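Local coordinates for protein calreticulin, putative (Trypanosoma cruzi, PDB 5HCF) that probably acts as a lectin-like chaperone, binding carbohydrate and peptide through a globular domain of legume-lectin fold, at residues L179-I184 and I190-F195; L124-E129 and V196-L201; F4-E7 and E12-T15; F51-T56 and E97-E102; E78-C83 and E141-H146. One frame throughout, in Å; residues are numbered along the deposited sequence.

Contact 1 (L179-I184 and I190-F195); sequences LLPREI and IPNPDF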
# COMPACT_ATOMS: atom_id res chain seq x y z
N LEU A 179 2.83 3.94 -21.86
CA LEU A 179 2.70 3.79 -23.30
C LEU A 179 3.72 4.63 -24.06
O LEU A 179 4.41 5.47 -23.48
CB LEU A 179 1.28 4.15 -23.74
CG LEU A 179 0.16 3.32 -23.12
CD1 LEU A 179 -1.19 3.83 -23.57
CD2 LEU A 179 0.32 1.84 -23.45
N LEU A 180 3.81 4.37 -25.37
CA LEU A 180 4.67 5.14 -26.26
C LEU A 180 4.15 6.57 -26.40
O LEU A 180 3.02 6.85 -26.02
CB LEU A 180 4.75 4.47 -27.63
CG LEU A 180 5.42 3.10 -27.70
CD1 LEU A 180 5.29 2.51 -29.10
CD2 LEU A 180 6.89 3.19 -27.29
N PRO A 181 4.98 7.47 -26.95
CA PRO A 181 4.53 8.85 -27.19
C PRO A 181 3.50 8.91 -28.31
O PRO A 181 3.64 8.21 -29.32
CB PRO A 181 5.82 9.58 -27.60
CG PRO A 181 6.94 8.66 -27.20
CD PRO A 181 6.39 7.28 -27.30
N ARG A 182 2.48 9.74 -28.15
CA ARG A 182 1.44 9.87 -29.15
C ARG A 182 1.94 10.68 -30.35
O ARG A 182 1.51 10.45 -31.48
CB ARG A 182 0.19 10.52 -28.55
CG ARG A 182 -0.63 9.56 -27.69
CD ARG A 182 -1.88 10.21 -27.15
NE ARG A 182 -2.62 9.30 -26.29
CZ ARG A 182 -3.52 8.42 -26.71
NH1 ARG A 182 -3.82 8.33 -28.00
NH2 ARG A 182 -4.13 7.63 -25.84
N GLU A 183 2.84 11.61 -30.09
CA GLU A 183 3.47 12.40 -31.14
C GLU A 183 4.88 11.89 -31.39
O GLU A 183 5.54 11.42 -30.47
CB GLU A 183 3.51 13.88 -30.77
CG GLU A 183 2.18 14.59 -30.88
CD GLU A 183 2.26 16.05 -30.45
OE1 GLU A 183 2.62 16.32 -29.29
OE2 GLU A 183 1.97 16.93 -31.30
N ILE A 184 5.34 11.97 -32.64
CA ILE A 184 6.69 11.53 -32.98
C ILE A 184 7.71 12.52 -32.42
O ILE A 184 8.80 12.14 -31.99
CB ILE A 184 6.87 11.38 -34.50
CG1 ILE A 184 8.14 10.59 -34.83
CG2 ILE A 184 6.85 12.75 -35.18
CD1 ILE A 184 8.13 9.19 -34.29
N ILE A 190 2.47 15.96 -35.40
CA ILE A 190 2.61 14.74 -36.18
C ILE A 190 2.44 13.51 -35.29
O ILE A 190 3.19 13.31 -34.33
CB ILE A 190 3.98 14.65 -36.89
CG1 ILE A 190 4.14 15.80 -37.89
CG2 ILE A 190 4.12 13.33 -37.60
CD1 ILE A 190 4.55 17.10 -37.25
N PRO A 191 1.45 12.66 -35.62
CA PRO A 191 1.15 11.46 -34.84
C PRO A 191 2.25 10.40 -34.96
O PRO A 191 2.90 10.30 -36.00
CB PRO A 191 -0.15 10.95 -35.47
CG PRO A 191 -0.08 11.44 -36.87
CD PRO A 191 0.54 12.81 -36.77
N ASN A 192 2.45 9.64 -33.89
CA ASN A 192 3.38 8.52 -33.91
C ASN A 192 2.63 7.23 -34.25
O ASN A 192 1.95 6.67 -33.40
CB ASN A 192 4.09 8.39 -32.56
CG ASN A 192 5.04 7.21 -32.52
OD1 ASN A 192 5.39 6.64 -33.55
ND2 ASN A 192 5.47 6.85 -31.32
N PRO A 193 2.79 6.76 -35.49
CA PRO A 193 2.03 5.59 -35.96
C PRO A 193 2.37 4.34 -35.17
O PRO A 193 1.57 3.40 -35.17
CB PRO A 193 2.45 5.44 -37.43
CG PRO A 193 3.30 6.62 -37.76
CD PRO A 193 3.77 7.23 -36.48
N ASP A 194 3.53 4.32 -34.52
CA ASP A 194 3.91 3.18 -33.70
C ASP A 194 3.17 3.16 -32.37
O ASP A 194 3.19 2.15 -31.66
CB ASP A 194 5.43 3.17 -33.45
CG ASP A 194 6.23 2.90 -34.71
OD1 ASP A 194 5.65 2.39 -35.69
OD2 ASP A 194 7.44 3.18 -34.71
N PHE A 195 2.52 4.27 -32.03
CA PHE A 195 1.78 4.34 -30.78
C PHE A 195 0.72 3.25 -30.72
O PHE A 195 -0.02 3.05 -31.68
CB PHE A 195 1.11 5.70 -30.60
CG PHE A 195 0.23 5.78 -29.37
CD1 PHE A 195 0.80 5.92 -28.11
CD2 PHE A 195 -1.15 5.70 -29.48
CE1 PHE A 195 -0.00 5.99 -26.98
CE2 PHE A 195 -1.95 5.77 -28.36
CZ PHE A 195 -1.38 5.91 -27.11
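Phe195 holds CG anti to its backbone N (chi1 175°), and this brings one face of the ring against Arg182, which is extended from CG to NE. Arg182 CG sits over the centre of the ring face, 3.8 Å from the centroid, a CH-pi contact. The guanidinium, beyond the ring's CZ-CE2 side, is tilted 45° to it, with Phe195 CZ over its own face, 3.3 Å from Arg182 CZ; Glu197 and Glu173 hold its end by salt bridges. Leu180 O meets the ring at its edge, 3.2 Å from Phe195 CD1.

Asn192 has CG anti to its N (chi1 179°), and its amide thereby reaches across to segment 179-184. Asn192 ND2 donates to Pro181 O (3.0 Å), with the acceptor close to the amide plane, while Asn192 N donates to Arg182 O (2.7 Å). Together with this backbone bond, Ile184 N to Ile190 O (3.0 Å) makes a single bridge between Glu183 and Pro191. Ile184 CG2 packs on Ile190 CG2 (3.7 Å). Asn192 OD1 takes Asp194 N (3.1 Å), so an Asx turn and a type I turn shape this proline-rich end, consistent with the base of the arm-like P domain of calreticulins.

Contact 2 (L124-E129 and V196-L201); sequences LHYNGE and VEDSEL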
# COMPACT_ATOMS: atom_id res chain seq x y z
N LEU A 124 3.30 0.34 -10.52
CA LEU A 124 2.53 -0.63 -11.28
C LEU A 124 3.43 -1.45 -12.19
O LEU A 124 4.25 -0.89 -12.92
CB LEU A 124 1.46 0.07 -12.12
CG LEU A 124 0.25 0.65 -11.38
CD1 LEU A 124 -0.50 1.62 -12.28
CD2 LEU A 124 -0.67 -0.47 -10.90
N HIS A 125 3.30 -2.76 -12.13
CA HIS A 125 4.01 -3.60 -13.06
C HIS A 125 3.21 -3.66 -14.35
O HIS A 125 2.08 -4.15 -14.37
CB HIS A 125 4.24 -5.01 -12.52
CG HIS A 125 5.02 -5.88 -13.46
ND1 HIS A 125 6.40 -6.01 -13.38
CD2 HIS A 125 4.63 -6.62 -14.52
CE1 HIS A 125 6.81 -6.81 -14.34
NE2 HIS A 125 5.76 -7.20 -15.05
N TYR A 126 3.78 -3.12 -15.42
CA TYR A 126 3.12 -3.09 -16.71
C TYR A 126 4.11 -3.35 -17.83
O TYR A 126 5.14 -2.67 -17.93
CB TYR A 126 2.42 -1.75 -16.92
CG TYR A 126 1.79 -1.60 -18.28
CD1 TYR A 126 0.59 -2.22 -18.59
CD2 TYR A 126 2.41 -0.85 -19.27
CE1 TYR A 126 0.01 -2.10 -19.85
CE2 TYR A 126 1.84 -0.72 -20.53
CZ TYR A 126 0.65 -1.35 -20.81
OH TYR A 126 0.10 -1.20 -22.06
N ASN A 127 3.82 -4.35 -18.66
CA ASN A 127 4.61 -4.61 -19.85
C ASN A 127 6.05 -4.98 -19.49
O ASN A 127 7.00 -4.51 -20.12
CB ASN A 127 4.58 -3.38 -20.76
CG ASN A 127 4.69 -3.74 -22.22
OD1 ASN A 127 4.79 -4.91 -22.59
ND2 ASN A 127 4.66 -2.72 -23.08
N GLY A 128 6.20 -5.83 -18.48
CA GLY A 128 7.49 -6.34 -18.08
C GLY A 128 8.39 -5.44 -17.25
O GLY A 128 9.55 -5.78 -17.00
N GLU A 129 7.89 -4.28 -16.83
CA GLU A 129 8.68 -3.39 -15.99
C GLU A 129 7.85 -2.78 -14.88
O GLU A 129 6.66 -2.54 -15.04
CB GLU A 129 9.32 -2.26 -16.81
CG GLU A 129 10.46 -2.67 -17.71
CD GLU A 129 11.16 -1.47 -18.32
OE1 GLU A 129 10.73 -0.33 -18.03
OE2 GLU A 129 12.14 -1.67 -19.07
N VAL A 196 0.65 2.58 -29.58
CA VAL A 196 -0.33 1.53 -29.38
C VAL A 196 -1.25 1.90 -28.22
O VAL A 196 -0.80 2.27 -27.14
CB VAL A 196 0.33 0.18 -29.09
CG1 VAL A 196 -0.73 -0.86 -28.78
CG2 VAL A 196 1.18 -0.24 -30.27
N GLU A 197 -2.55 1.79 -28.47
CA GLU A 197 -3.55 2.14 -27.48
C GLU A 197 -3.76 0.97 -26.53
O GLU A 197 -3.77 -0.19 -26.95
CB GLU A 197 -4.86 2.51 -28.18
CG GLU A 197 -5.81 3.35 -27.36
CD GLU A 197 -5.42 4.82 -27.34
OE1 GLU A 197 -5.49 5.48 -28.40
OE2 GLU A 197 -5.04 5.31 -26.25
N ASP A 198 -3.91 1.26 -25.24
CA ASP A 198 -4.27 0.21 -24.30
C ASP A 198 -5.43 0.65 -23.41
O ASP A 198 -5.27 1.52 -22.55
CB ASP A 198 -3.07 -0.19 -23.45
CG ASP A 198 -3.31 -1.48 -22.68
OD1 ASP A 198 -4.47 -1.94 -22.63
OD2 ASP A 198 -2.34 -2.04 -22.13
N SER A 199 -6.59 0.04 -23.61
CA SER A 199 -7.75 0.37 -22.81
C SER A 199 -7.76 -0.43 -21.51
O SER A 199 -8.64 -0.24 -20.67
CB SER A 199 -9.03 0.09 -23.59
OG SER A 199 -9.16 -1.29 -23.89
N GLU A 200 -6.78 -1.31 -21.33
CA GLU A 200 -6.72 -2.17 -20.16
C GLU A 200 -5.48 -1.92 -19.30
O GLU A 200 -4.95 -2.85 -18.68
CB GLU A 200 -6.76 -3.65 -20.57
CG GLU A 200 -8.01 -4.05 -21.35
CD GLU A 200 -8.06 -5.55 -21.64
OE1 GLU A 200 -7.00 -6.15 -21.89
OE2 GLU A 200 -9.18 -6.12 -21.60
N LEU A 201 -5.01 -0.68 -19.26
CA LEU A 201 -3.93 -0.30 -18.35
C LEU A 201 -4.29 -0.65 -16.92
O LEU A 201 -3.47 -1.19 -16.17
CB LEU A 201 -3.63 1.20 -18.46
CG LEU A 201 -3.03 1.70 -19.78
CD1 LEU A 201 -2.86 3.21 -19.73
CD2 LEU A 201 -1.70 1.00 -20.07
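Tyr126 and Asp198 approach from opposite directions, a hydroxyl from the end of a beta hairpin meeting a carboxylate from the long loop before strand 208-217. The hairpin joins strands 117-126 and 129-132 at one margin of the seven-stranded sheet. Its reversal is a type I' turn from Tyr126 to Glu129, with both middle residues, Asn127 and Gly128, at positive phi. Tyr126 N donates to Glu129 O at 3.0 Å, whereas the return bond from Glu129 N to Tyr126 O is weak.

From this turn the tyrosine ring projects toward the loop, its CG anti to the backbone N (chi1 176°). Tyr126 OH donates to Asp198 OD2 over 2.6 Å, a short bond that uses the anti lone pair of that oxygen. The ring and carboxylate planes are turned 40° against each other, and OD2 meets the ring at its edge, near its plane, and not over a face.

Leu201 reaches the same ring by another path. Its CD2 touches Tyr126 CZ at 3.4 Å in an oblique approach, and this methyl is also 3.5 Å from Tyr126 OH. The hydroxyl end of the ring thus meets a carboxylate at its edge and a methyl obliquely, both from one loop, while Leu178 and Leu179 pack against the tyrosine too. Asp198 is itself steadied from its own chain: in an Asx turn, Glu200 N donates to Asp198 OD1 at 2.7 Å, arriving from above the carboxylate plane, 42° out of it.

Contact 3 (F4-E7 and E12-T15); sequences FHEE and EHWT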
# COMPACT_ATOMS: atom_id res chain seq x y z
N PHE A 4 -11.79 -8.64 0.41
CA PHE A 4 -10.76 -8.94 1.40
C PHE A 4 -10.64 -7.83 2.42
O PHE A 4 -10.71 -6.65 2.09
CB PHE A 4 -9.43 -9.16 0.68
CG PHE A 4 -8.28 -9.47 1.59
CD1 PHE A 4 -8.05 -10.78 2.00
CD2 PHE A 4 -7.43 -8.48 2.03
CE1 PHE A 4 -6.99 -11.07 2.84
CE2 PHE A 4 -6.37 -8.77 2.87
CZ PHE A 4 -6.15 -10.07 3.28
N HIS A 5 -10.46 -8.22 3.68
CA HIS A 5 -10.27 -7.27 4.76
C HIS A 5 -9.42 -7.87 5.87
O HIS A 5 -9.94 -8.59 6.73
CB HIS A 5 -11.61 -6.80 5.32
CG HIS A 5 -11.49 -5.75 6.38
ND1 HIS A 5 -12.56 -5.33 7.14
CD2 HIS A 5 -10.43 -5.01 6.79
CE1 HIS A 5 -12.16 -4.40 7.98
NE2 HIS A 5 -10.87 -4.18 7.79
N GLU A 6 -8.12 -7.59 5.85
CA GLU A 6 -7.24 -8.05 6.92
C GLU A 6 -7.31 -7.11 8.12
O GLU A 6 -6.89 -5.95 8.03
CB GLU A 6 -5.80 -8.15 6.41
CG GLU A 6 -4.84 -8.72 7.44
CD GLU A 6 -5.27 -10.08 7.95
OE1 GLU A 6 -5.11 -11.07 7.21
OE2 GLU A 6 -5.79 -10.15 9.09
N GLU A 7 -7.82 -7.62 9.23
CA GLU A 7 -7.94 -6.83 10.45
C GLU A 7 -6.72 -7.01 11.34
O GLU A 7 -6.50 -6.25 12.29
CB GLU A 7 -9.21 -7.21 11.22
CG GLU A 7 -10.49 -6.77 10.54
CD GLU A 7 -11.69 -7.54 11.01
OE1 GLU A 7 -11.80 -8.74 10.68
OE2 GLU A 7 -12.53 -6.95 11.72
N GLU A 12 -1.57 -15.98 12.23
CA GLU A 12 -1.26 -17.37 11.92
C GLU A 12 -1.41 -17.69 10.44
O GLU A 12 -0.66 -18.51 9.90
CB GLU A 12 -2.12 -18.32 12.75
CG GLU A 12 -1.80 -18.30 14.23
CD GLU A 12 -0.33 -18.55 14.49
OE1 GLU A 12 0.24 -19.46 13.85
OE2 GLU A 12 0.26 -17.83 15.32
N HIS A 13 -2.36 -17.04 9.77
CA HIS A 13 -2.62 -17.30 8.35
C HIS A 13 -1.66 -16.55 7.44
O HIS A 13 -1.71 -16.69 6.21
CB HIS A 13 -4.07 -16.94 8.00
CG HIS A 13 -4.44 -15.53 8.34
ND1 HIS A 13 -4.62 -15.10 9.64
CD2 HIS A 13 -4.68 -14.45 7.56
CE1 HIS A 13 -4.95 -13.82 9.64
NE2 HIS A 13 -4.99 -13.40 8.39
N TRP A 14 -0.77 -15.76 8.03
CA TRP A 14 0.26 -15.08 7.27
C TRP A 14 1.56 -15.88 7.32
O TRP A 14 2.02 -16.28 8.39
CB TRP A 14 0.50 -13.67 7.81
CG TRP A 14 -0.49 -12.66 7.31
CD1 TRP A 14 -1.80 -12.55 7.68
CD2 TRP A 14 -0.25 -11.62 6.35
NE1 TRP A 14 -2.39 -11.50 7.01
CE2 TRP A 14 -1.46 -10.92 6.18
CE3 TRP A 14 0.87 -11.23 5.61
CZ2 TRP A 14 -1.58 -9.84 5.31
CZ3 TRP A 14 0.74 -10.15 4.74
CH2 TRP A 14 -0.47 -9.47 4.60
N THR A 15 2.15 -16.12 6.15
CA THR A 15 3.37 -16.91 6.07
C THR A 15 4.61 -16.05 5.88
O THR A 15 4.67 -15.22 4.98
CB THR A 15 3.31 -17.93 4.92
OG1 THR A 15 2.10 -18.70 5.02
CG2 THR A 15 4.50 -18.86 4.98
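The turn that carries the chain from strand 2-6 of one sheet to strand 15-16 of the other is closed by a shared carboxylate oxygen: Glu6 OE1 accepts from both His13 and Trp14. Trp14 NE1 donates over 2.8 Å in a nearly straight bond (168° at the hydrogen), and the oxygen lies in the indole plane. Seen from the carboxylate, this donor stands well above the plane. His13 NE2 is closer, 2.6 Å from Glu6 OE1, and it comes in on the syn side, only 21° out of the carboxylate plane.

Two torsions set this up. Glu6 bends at chi2 (56°), which turns the carboxylate toward the loop, and His13 CG stands between the backbone N and the carbonyl carbon. The imidazole then overlaps its neighbour, with Trp14 CD1 3.3 Å above the ring plane and toward the rim.

The second oxygen, Glu6 OE2, takes the backbone N of Phe8 inside the turn. Glu6 is buried, yet three N-H donors surround its carboxylate, one of them from histidine. That environment would probably stabilise the ionised carboxylate and could raise the proton affinity of His13.

Contact 4 (F51-T56 and E97-E102); sequences FYALST and EKFHGE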
# COMPACT_ATOMS: atom_id res chain seq x y z
N PHE A 51 15.03 -6.76 7.60
CA PHE A 51 14.12 -6.88 6.48
C PHE A 51 12.89 -7.63 6.96
O PHE A 51 12.97 -8.47 7.86
CB PHE A 51 14.76 -7.62 5.31
CG PHE A 51 15.85 -6.86 4.62
CD1 PHE A 51 15.56 -5.97 3.60
CD2 PHE A 51 17.18 -7.04 4.98
CE1 PHE A 51 16.56 -5.27 2.96
CE2 PHE A 51 18.19 -6.35 4.34
CZ PHE A 51 17.88 -5.46 3.33
N TYR A 52 11.74 -7.34 6.37
CA TYR A 52 10.53 -8.09 6.68
C TYR A 52 9.93 -8.64 5.38
O TYR A 52 10.00 -8.00 4.33
CB TYR A 52 9.52 -7.22 7.43
CG TYR A 52 10.00 -6.78 8.79
CD1 TYR A 52 10.92 -5.74 8.93
CD2 TYR A 52 9.55 -7.42 9.95
CE1 TYR A 52 11.36 -5.34 10.19
CE2 TYR A 52 10.00 -7.03 11.20
CZ TYR A 52 10.90 -5.99 11.32
OH TYR A 52 11.33 -5.62 12.57
N ALA A 53 9.36 -9.84 5.46
CA ALA A 53 8.75 -10.47 4.29
C ALA A 53 7.76 -11.54 4.72
O ALA A 53 8.14 -12.67 5.01
CB ALA A 53 9.81 -11.07 3.38
N LEU A 54 6.48 -11.16 4.76
CA LEU A 54 5.41 -12.09 5.08
C LEU A 54 4.17 -11.79 4.24
O LEU A 54 3.95 -10.65 3.82
CB LEU A 54 5.09 -12.04 6.59
CG LEU A 54 4.80 -10.70 7.26
CD1 LEU A 54 3.40 -10.20 6.98
CD2 LEU A 54 5.03 -10.80 8.76
N SER A 55 3.38 -12.82 3.99
CA SER A 55 2.28 -12.72 3.03
C SER A 55 1.11 -13.62 3.40
O SER A 55 1.25 -14.53 4.21
CB SER A 55 2.78 -13.07 1.62
OG SER A 55 3.58 -14.24 1.63
N THR A 56 -0.04 -13.33 2.80
CA THR A 56 -1.20 -14.19 2.97
C THR A 56 -1.94 -14.27 1.63
O THR A 56 -1.85 -13.36 0.81
CB THR A 56 -2.15 -13.68 4.07
OG1 THR A 56 -3.13 -14.68 4.36
CG2 THR A 56 -2.84 -12.39 3.63
N GLU A 97 7.04 -18.68 0.71
CA GLU A 97 8.28 -19.00 1.43
C GLU A 97 9.53 -18.49 0.70
O GLU A 97 10.60 -18.36 1.32
CB GLU A 97 8.39 -20.50 1.68
CG GLU A 97 7.37 -21.01 2.69
CD GLU A 97 7.62 -22.45 3.10
OE1 GLU A 97 8.57 -23.07 2.58
OE2 GLU A 97 6.87 -22.95 3.96
N LYS A 98 9.41 -18.21 -0.59
CA LYS A 98 10.52 -17.61 -1.33
C LYS A 98 10.19 -16.17 -1.68
O LYS A 98 10.79 -15.59 -2.58
CB LYS A 98 10.84 -18.39 -2.61
CG LYS A 98 11.23 -19.84 -2.40
CD LYS A 98 11.35 -20.52 -3.75
CE LYS A 98 11.67 -22.00 -3.61
NZ LYS A 98 12.03 -22.57 -4.95
N PHE A 99 9.23 -15.61 -0.95
CA PHE A 99 8.81 -14.24 -1.18
C PHE A 99 9.90 -13.26 -0.75
O PHE A 99 10.37 -13.30 0.38
CB PHE A 99 7.52 -13.95 -0.41
CG PHE A 99 7.07 -12.52 -0.48
CD1 PHE A 99 7.07 -11.84 -1.69
CD2 PHE A 99 6.63 -11.87 0.66
CE1 PHE A 99 6.65 -10.52 -1.75
CE2 PHE A 99 6.21 -10.56 0.61
CZ PHE A 99 6.22 -9.88 -0.60
N HIS A 100 10.31 -12.39 -1.67
CA HIS A 100 11.32 -11.39 -1.36
C HIS A 100 11.20 -10.21 -2.31
O HIS A 100 10.30 -10.17 -3.16
CB HIS A 100 12.72 -12.00 -1.42
CG HIS A 100 13.13 -12.45 -2.78
ND1 HIS A 100 12.52 -13.50 -3.44
CD2 HIS A 100 14.09 -12.00 -3.62
CE1 HIS A 100 13.08 -13.67 -4.62
NE2 HIS A 100 14.04 -12.77 -4.76
N GLY A 101 12.11 -9.25 -2.16
CA GLY A 101 12.09 -8.03 -2.95
C GLY A 101 11.96 -8.21 -4.45
O GLY A 101 11.46 -7.32 -5.14
N GLU A 102 12.41 -9.35 -4.96
CA GLU A 102 12.45 -9.59 -6.40
C GLU A 102 11.20 -10.30 -6.92
O GLU A 102 10.97 -10.36 -8.13
CB GLU A 102 13.69 -10.40 -6.77
CG GLU A 102 14.99 -9.84 -6.23
CD GLU A 102 15.50 -8.68 -7.06
OE1 GLU A 102 16.51 -8.86 -7.77
OE2 GLU A 102 14.89 -7.59 -6.99
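Segment 51-56, part of strand 50-62, is extended, and the irregular segment 97-102 passes over it without a hydrogen bond between the two, coming nearest where the CA atoms of Ala53 and His100 are 6.3 Å apart. Contact rests on Phe99, whose CG is anti to the backbone N (chi1 175°) and whose ring reaches the strand.

One flank of the ring does the touching. Phe99 CD2 lies 4.3 Å from Ala53 CB and 4.0 Å from Ser55 OG, while Phe99 CE2 comes to 3.9 Å from Leu54 O. Ser55 OG and Leu54 O approach obliquely, at van der Waals range, so the ring rests on the strand through CD2 and CE2 without stacking. The small side chains of Ala53 and Ser55, both pointing toward the loop, let the aromatic group come close to the backbone. The loop's own carbonyl Phe99 O lies 3.8 Å from Ala53 CB; it and Glu97 O both hydrogen-bond to Ser17 OG, which has one proton to share between them.

His100 is turned back on its own segment: ND1 donates to Lys98 O at 2.8 Å, with the acceptor near the ring plane, and the imidazole stacks on His19. Leu54 points away from the loop; both it and Thr56 touch Trp14. The contact is thus a connection between strands 83-91 and 107-114 folded over the outer face of the seven-stranded sheet in a legume-lectin beta-sandwich.

Contact 5 (E78-C83 and E141-H146); sequences EQDLKC and EDKLTH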
# COMPACT_ATOMS: atom_id res chain seq x y z
N GLU A 78 4.83 5.05 14.97
CA GLU A 78 4.88 5.70 16.28
C GLU A 78 6.29 5.79 16.86
O GLU A 78 6.53 6.46 17.86
CB GLU A 78 3.97 4.97 17.27
CG GLU A 78 4.21 3.47 17.35
CD GLU A 78 3.63 2.84 18.61
OE1 GLU A 78 2.53 3.24 19.03
OE2 GLU A 78 4.28 1.93 19.18
N GLN A 79 7.23 5.11 16.20
CA GLN A 79 8.58 4.95 16.73
C GLN A 79 9.56 6.10 16.47
O GLN A 79 10.70 6.05 16.95
CB GLN A 79 9.19 3.64 16.21
CG GLN A 79 9.49 3.65 14.73
CD GLN A 79 8.35 3.06 13.92
OE1 GLN A 79 7.18 3.26 14.23
NE2 GLN A 79 8.70 2.31 12.88
N ASP A 80 9.14 7.11 15.72
CA ASP A 80 10.06 8.14 15.19
C ASP A 80 10.88 7.53 14.08
O ASP A 80 12.07 7.29 14.21
CB ASP A 80 10.99 8.70 16.28
CG ASP A 80 10.29 9.69 17.18
OD1 ASP A 80 9.47 10.48 16.67
OD2 ASP A 80 10.58 9.69 18.40
N LEU A 81 10.21 7.29 12.96
CA LEU A 81 10.85 6.65 11.83
C LEU A 81 11.78 7.65 11.14
O LEU A 81 11.39 8.79 10.91
CB LEU A 81 9.80 6.12 10.86
CG LEU A 81 10.26 5.34 9.63
CD1 LEU A 81 10.93 4.04 10.03
CD2 LEU A 81 9.08 5.07 8.71
N LYS A 82 13.00 7.22 10.86
CA LYS A 82 13.93 8.01 10.05
C LYS A 82 14.18 7.31 8.72
O LYS A 82 14.17 7.95 7.67
CB LYS A 82 15.25 8.27 10.78
CG LYS A 82 15.11 9.10 12.04
CD LYS A 82 14.60 10.48 11.67
CE LYS A 82 14.52 11.41 12.86
NZ LYS A 82 15.66 12.38 12.83
N CYS A 83 14.38 6.00 8.76
CA CYS A 83 14.48 5.22 7.53
C CYS A 83 13.69 3.92 7.67
O CYS A 83 13.99 3.08 8.53
CB CYS A 83 15.95 4.91 7.19
SG CYS A 83 16.18 4.05 5.60
N GLU A 141 4.82 13.04 8.54
CA GLU A 141 5.90 12.50 9.35
C GLU A 141 5.60 12.72 10.82
O GLU A 141 6.14 13.63 11.46
CB GLU A 141 7.23 13.15 8.96
CG GLU A 141 7.72 12.70 7.60
CD GLU A 141 9.03 13.33 7.21
OE1 GLU A 141 9.58 12.92 6.15
OE2 GLU A 141 9.52 14.22 7.94
N ASP A 142 4.73 11.87 11.36
CA ASP A 142 4.36 11.93 12.76
C ASP A 142 4.09 10.52 13.26
O ASP A 142 4.26 9.55 12.51
CB ASP A 142 3.13 12.83 12.96
CG ASP A 142 1.93 12.40 12.14
OD1 ASP A 142 1.78 11.19 11.88
OD2 ASP A 142 1.13 13.28 11.74
N LYS A 143 3.68 10.40 14.52
CA LYS A 143 3.48 9.10 15.15
C LYS A 143 2.04 8.59 15.01
O LYS A 143 1.70 7.53 15.53
CB LYS A 143 3.87 9.16 16.62
CG LYS A 143 5.33 9.47 16.85
CD LYS A 143 5.65 9.58 18.33
CE LYS A 143 7.13 9.84 18.55
NZ LYS A 143 7.56 9.46 19.93
N LEU A 144 1.20 9.34 14.30
CA LEU A 144 -0.20 8.99 14.18
C LEU A 144 -0.47 7.96 13.08
O LEU A 144 0.37 7.74 12.20
CB LEU A 144 -1.04 10.24 13.91
CG LEU A 144 -0.99 11.34 14.97
CD1 LEU A 144 -1.60 12.62 14.41
CD2 LEU A 144 -1.72 10.90 16.22
N THR A 145 -1.64 7.33 13.15
CA THR A 145 -2.07 6.38 12.13
C THR A 145 -2.51 7.11 10.87
O THR A 145 -3.29 8.06 10.93
CB THR A 145 -3.23 5.49 12.63
OG1 THR A 145 -2.76 4.64 13.68
CG2 THR A 145 -3.78 4.63 11.49
N HIS A 146 -2.01 6.67 9.72
CA HIS A 146 -2.44 7.22 8.44
C HIS A 146 -2.92 6.12 7.51
O HIS A 146 -2.41 5.00 7.54
CB HIS A 146 -1.32 8.03 7.80
CG HIS A 146 -0.88 9.20 8.62
ND1 HIS A 146 -1.62 10.36 8.70
CD2 HIS A 146 0.22 9.39 9.39
CE1 HIS A 146 -0.99 11.22 9.50
NE2 HIS A 146 0.12 10.65 9.92
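Lys143 lies so close along Glu78 and Asp80 that its methylene groups, more than its ammonium, make the contact. The two backbones almost meet, with the CA atoms of Glu78 and Lys143 3.8 Å apart. The extended lysine chain then runs over the carbonyl of Glu78, with Lys143 CD 3.3 Å from Glu78 O.

Beyond that carbonyl it meets the carboxylate of Asp80 obliquely. Lys143 CE is 3.1 Å from Asp80 OD1, whereas the salt bridge from Lys143 NZ to Asp80 OD2 spans 3.4 Å and is weak as a hydrogen bond. Asp80 reaches this position from a backbone with positive phi (73°). Glu78 sends its carboxylate elsewhere, to a salt bridge with Lys76 and to the backbone N of Lys32.

Within segment 141-146, Asp142 OD1 accepts Leu144 N in an Asx turn and also His146 NE2 at 2.6 Å, the latter on the syn lone pair; His146 ND1 in turn bonds Asp163.

The contact therefore brings the loop between strands 69-76 and 83-91, which ends at the disulfide-bonded Cys83, against the start of strand 145-152, while helix 248-260 packs on Lys143 and Leu144 through Met258, Glu251 and Leu255.

From the N terminus, contact 3 closes first, a short loop between strands 2-6 and 15-16 that links the two sheets. Contact 4 opens next on strand 50-62 and touches contact 3 through a probable Thr15-Ser55 hydrogen bond and Trp14 packing on Leu54 and Thr56. Contact 5 begins within the span of contact 4 and closes after it, so they cross. Contact 2 opens before contact 5 closes and so crosses it too, at the opposite side of the chain's centre. Contact 1 lies wholly between the segments of contact 2. These two touch through the Arg182-Glu197 salt bridge and Leu179 packing on Tyr126, joining the sheet margin to what is probably the base of the P-domain arm.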